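Local coordinates for 2,3-dihydroxybenzoate-AMP ligase (Mycobacterium smegmatis, PDB 5KEI), which belongs to the ANL superfamily of enzymes, with an AMP-binding domain followed by a smaller C-terminal domain, at residues R364-R378 / F441-T453. Residues are numbered along the deposited sequence; the frame is centred on the assembly and turned at random.
Sequences RIGDPPEVLENTQGR and FADGPLAGYLEVT
Tyr-449 lies between Val-371 and Arg-378 where, in this ANL-superfamily enzyme, the hairpin loop joining antiparallel strands 432-440 and 450-455 packs on helix 369-374 and the chain leading to edge strand 378-379. CG1 of Val-371 sits over one ring face, 3.8 Å from the Tyr-449 centroid, and CD of Arg-378 covers the opposite face; both are CH-pi contacts. With CG set between its backbone N and carbonyl carbon (chi1 63°), Arg-378 then runs extended across the ring, and NE makes a weak bond of 3.2 Å to OH of Tyr-449. Its guanidinium stands nearly upright to the phenol ring, 85° between planes, while CZ of Arg-364 lies 3.8 Å above the centre of one guanidinium face and NH2 of Arg-364 bonds the carbonyl of Pro-379. OD2 of Asp-367 lies 2.7 Å from OH of Tyr-449, a weak contact, and accepts a hydrogen bond from the backbone N of Arg-364, which comes from above the carboxylate plane. A water links Asp-367, Arg-378 and the phenol. Nearer the hairpin base, CG2 of Thr-375 rests on CB of Tyr-449 at 3.6 Å, leaving OG1 to bond the Val-371 carbonyl. CD2 of Leu-446 packs against the side of the helix, 3.5 Å from O of Glu-370. Two straight backbone bonds, Gln-376 N to Leu-450 O and Leu-450 N to Gly-377 O, tie the segments together. The bent side chain of Gln-376 (chi2 63°) continues this pairing: NE2 is held by Gln-351, and OE1 accepts from N of Val-452 at 2.9 Å, the donor lying in the amide carbonyl plane.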
# COMPACT_ATOMS: atom_id res chain seq x y z
N ARG A 364 -10.96 18.54 -0.58
CA ARG A 364 -12.02 18.47 -1.59
C ARG A 364 -11.76 19.48 -2.72
O ARG A 364 -10.96 20.42 -2.56
CB ARG A 364 -13.39 18.68 -0.95
CG ARG A 364 -13.71 17.75 0.25
CD ARG A 364 -13.23 16.31 0.02
NE ARG A 364 -14.03 15.28 0.69
CZ ARG A 364 -13.62 14.54 1.71
NH1 ARG A 364 -12.40 14.71 2.21
NH2 ARG A 364 -14.42 13.62 2.24
N ILE A 365 -12.40 19.28 -3.86
CA ILE A 365 -12.06 20.02 -5.08
C ILE A 365 -12.32 21.53 -4.98
O ILE A 365 -11.50 22.34 -5.44
CB ILE A 365 -12.82 19.46 -6.29
CG1 ILE A 365 -12.32 18.05 -6.61
CG2 ILE A 365 -12.63 20.36 -7.51
CD1 ILE A 365 -10.85 17.97 -6.82
N GLY A 366 -13.41 21.94 -4.36
CA GLY A 366 -13.61 23.38 -4.22
C GLY A 366 -12.94 24.09 -3.05
O GLY A 366 -13.15 25.28 -2.86
N ASP A 367 -12.14 23.37 -2.26
CA ASP A 367 -11.67 23.88 -0.96
C ASP A 367 -10.82 25.14 -1.03
O ASP A 367 -10.01 25.28 -1.95
CB ASP A 367 -10.89 22.80 -0.22
CG ASP A 367 -11.77 21.88 0.53
OD1 ASP A 367 -12.97 22.22 0.60
OD2 ASP A 367 -11.29 20.85 1.04
N PRO A 368 -10.99 26.04 -0.04
CA PRO A 368 -10.24 27.29 0.05
C PRO A 368 -8.73 27.08 0.06
O PRO A 368 -8.25 26.09 0.59
CB PRO A 368 -10.71 27.89 1.39
CG PRO A 368 -11.48 26.84 2.06
CD PRO A 368 -12.03 25.97 1.00
N PRO A 369 -7.98 28.03 -0.52
CA PRO A 369 -6.52 27.93 -0.65
C PRO A 369 -5.79 27.63 0.68
O PRO A 369 -4.80 26.91 0.66
CB PRO A 369 -6.12 29.31 -1.19
CG PRO A 369 -7.34 29.76 -1.97
CD PRO A 369 -8.51 29.26 -1.14
N GLU A 370 -6.28 28.16 1.80
CA GLU A 370 -5.63 27.90 3.08
C GLU A 370 -5.78 26.44 3.48
O GLU A 370 -4.93 25.89 4.19
CB GLU A 370 -6.18 28.82 4.19
CG GLU A 370 -7.70 28.81 4.37
CD GLU A 370 -8.45 29.81 3.48
OE1 GLU A 370 -7.84 30.38 2.55
OE2 GLU A 370 -9.67 30.02 3.72
N VAL A 371 -6.85 25.80 3.01
CA VAL A 371 -7.08 24.39 3.28
C VAL A 371 -6.21 23.51 2.37
O VAL A 371 -5.65 22.50 2.82
CB VAL A 371 -8.56 24.03 3.13
CG1 VAL A 371 -8.77 22.51 3.15
CG2 VAL A 371 -9.34 24.68 4.26
N LEU A 372 -6.07 23.91 1.11
CA LEU A 372 -5.21 23.21 0.16
C LEU A 372 -3.73 23.26 0.58
O LEU A 372 -2.97 22.34 0.31
CB LEU A 372 -5.34 23.81 -1.24
CG LEU A 372 -6.72 23.85 -1.89
CD1 LEU A 372 -6.65 24.43 -3.30
CD2 LEU A 372 -7.36 22.47 -1.91
N GLU A 373 -3.34 24.35 1.23
CA GLU A 373 -1.92 24.60 1.47
C GLU A 373 -1.50 24.24 2.90
O GLU A 373 -0.32 24.00 3.14
CB GLU A 373 -1.58 26.07 1.16
CG GLU A 373 -1.63 26.39 -0.34
CD GLU A 373 -1.19 27.81 -0.72
OE1 GLU A 373 -0.81 28.60 0.18
OE2 GLU A 373 -1.23 28.14 -1.93
N ASN A 374 -2.43 24.15 3.84
CA ASN A 374 -2.03 23.90 5.22
C ASN A 374 -2.61 22.65 5.86
O ASN A 374 -2.41 22.43 7.06
CB ASN A 374 -2.38 25.10 6.10
CG ASN A 374 -1.68 26.35 5.66
OD1 ASN A 374 -0.57 26.64 6.09
ND2 ASN A 374 -2.33 27.12 4.80
N THR A 375 -3.35 21.85 5.09
CA THR A 375 -3.93 20.62 5.63
C THR A 375 -3.57 19.40 4.78
O THR A 375 -3.18 19.54 3.62
CB THR A 375 -5.50 20.70 5.76
OG1 THR A 375 -6.12 20.57 4.47
CG2 THR A 375 -5.93 22.01 6.40
N GLN A 376 -3.71 18.21 5.35
CA GLN A 376 -3.59 17.00 4.55
C GLN A 376 -4.98 16.33 4.39
O GLN A 376 -5.08 15.10 4.40
CB GLN A 376 -2.58 16.02 5.17
CG GLN A 376 -1.12 16.43 5.05
CD GLN A 376 -0.79 17.73 5.77
OE1 GLN A 376 -0.79 17.80 7.01
NE2 GLN A 376 -0.49 18.78 4.99
N GLY A 377 -6.03 17.14 4.25
CA GLY A 377 -7.36 16.64 3.91
C GLY A 377 -8.21 16.10 5.05
O GLY A 377 -7.95 16.36 6.22
N ARG A 378 -9.26 15.36 4.70
CA ARG A 378 -10.11 14.72 5.70
C ARG A 378 -10.66 13.44 5.05
O ARG A 378 -10.55 13.30 3.82
CB ARG A 378 -11.23 15.68 6.20
CG ARG A 378 -12.23 16.14 5.16
CD ARG A 378 -13.27 17.15 5.70
NE ARG A 378 -14.02 17.72 4.58
CZ ARG A 378 -15.12 17.19 4.08
NH1 ARG A 378 -15.63 16.10 4.61
NH2 ARG A 378 -15.73 17.75 3.04
N PHE A 441 -7.76 19.78 13.42
CA PHE A 441 -8.12 21.11 13.90
C PHE A 441 -9.58 21.13 14.36
O PHE A 441 -10.48 20.64 13.66
CB PHE A 441 -7.89 22.16 12.81
CG PHE A 441 -6.47 22.24 12.33
CD1 PHE A 441 -5.53 22.97 13.05
CD2 PHE A 441 -6.07 21.61 11.16
CE1 PHE A 441 -4.21 23.05 12.62
CE2 PHE A 441 -4.76 21.69 10.72
CZ PHE A 441 -3.82 22.41 11.45
N ALA A 442 -9.82 21.69 15.55
CA ALA A 442 -11.17 21.72 16.12
C ALA A 442 -11.87 23.07 15.90
O ALA A 442 -13.07 23.18 16.08
CB ALA A 442 -11.13 21.39 17.61
N ASP A 443 -11.10 24.07 15.49
CA ASP A 443 -11.58 25.45 15.39
C ASP A 443 -10.84 26.17 14.24
O ASP A 443 -9.84 25.67 13.74
CB ASP A 443 -11.37 26.16 16.74
CG ASP A 443 -11.90 27.59 16.76
OD1 ASP A 443 -12.70 27.96 15.87
OD2 ASP A 443 -11.50 28.34 17.68
N GLY A 444 -11.35 27.33 13.83
CA GLY A 444 -10.74 28.09 12.76
C GLY A 444 -11.22 27.68 11.37
O GLY A 444 -12.16 26.87 11.25
N PRO A 445 -10.58 28.23 10.32
CA PRO A 445 -10.93 27.92 8.93
C PRO A 445 -10.44 26.54 8.47
O PRO A 445 -10.90 26.04 7.44
CB PRO A 445 -10.24 29.04 8.14
CG PRO A 445 -9.09 29.45 9.00
CD PRO A 445 -9.54 29.27 10.43
N LEU A 446 -9.53 25.94 9.25
CA LEU A 446 -9.01 24.60 8.95
C LEU A 446 -9.74 23.53 9.76
O LEU A 446 -9.30 22.38 9.82
CB LEU A 446 -7.50 24.51 9.22
CG LEU A 446 -6.61 25.60 8.63
CD1 LEU A 446 -5.15 25.32 8.93
CD2 LEU A 446 -6.83 25.77 7.12
N ALA A 447 -10.84 23.92 10.38
CA ALA A 447 -11.62 23.01 11.22
C ALA A 447 -12.12 21.79 10.45
O ALA A 447 -12.63 21.92 9.34
CB ALA A 447 -12.79 23.74 11.85
N GLY A 448 -11.98 20.61 11.04
CA GLY A 448 -12.42 19.38 10.40
C GLY A 448 -11.29 18.66 9.67
O GLY A 448 -11.39 17.47 9.34
N TYR A 449 -10.21 19.39 9.41
CA TYR A 449 -9.12 18.85 8.61
C TYR A 449 -7.97 18.34 9.47
O TYR A 449 -7.80 18.73 10.63
CB TYR A 449 -8.65 19.90 7.59
CG TYR A 449 -9.65 20.03 6.46
CD1 TYR A 449 -9.49 19.31 5.28
CD2 TYR A 449 -10.79 20.83 6.59
CE1 TYR A 449 -10.42 19.40 4.24
CE2 TYR A 449 -11.74 20.93 5.56
CZ TYR A 449 -11.55 20.20 4.38
OH TYR A 449 -12.47 20.29 3.35
N LEU A 450 -7.20 17.43 8.88
CA LEU A 450 -6.05 16.82 9.52
C LEU A 450 -4.75 17.56 9.22
O LEU A 450 -4.59 18.12 8.14
CB LEU A 450 -5.91 15.37 9.07
CG LEU A 450 -6.89 14.38 9.66
CD1 LEU A 450 -6.55 12.96 9.19
CD2 LEU A 450 -6.86 14.48 11.17
N GLU A 451 -3.82 17.55 10.18
CA GLU A 451 -2.43 17.88 9.87
C GLU A 451 -1.48 16.80 10.38
O GLU A 451 -1.55 16.41 11.55
CB GLU A 451 -2.02 19.21 10.46
CG GLU A 451 -0.55 19.50 10.22
CD GLU A 451 -0.08 20.81 10.81
OE1 GLU A 451 -0.63 21.22 11.86
OE2 GLU A 451 0.82 21.44 10.21
N VAL A 452 -0.60 16.32 9.51
CA VAL A 452 0.38 15.30 9.86
C VAL A 452 1.63 15.97 10.40
O VAL A 452 2.23 16.82 9.72
CB VAL A 452 0.77 14.41 8.65
CG1 VAL A 452 1.87 13.46 9.03
CG2 VAL A 452 -0.44 13.63 8.11
N THR A 453 2.03 15.62 11.62
CA THR A 453 3.10 16.33 12.30
C THR A 453 4.34 15.45 12.40
O THR A 453 5.43 15.94 12.70
CB THR A 453 2.66 16.79 13.69
OG1 THR A 453 2.36 15.65 14.50
CG2 THR A 453 1.42 17.67 13.59
O HOH W 1 -14.95 20.60 1.74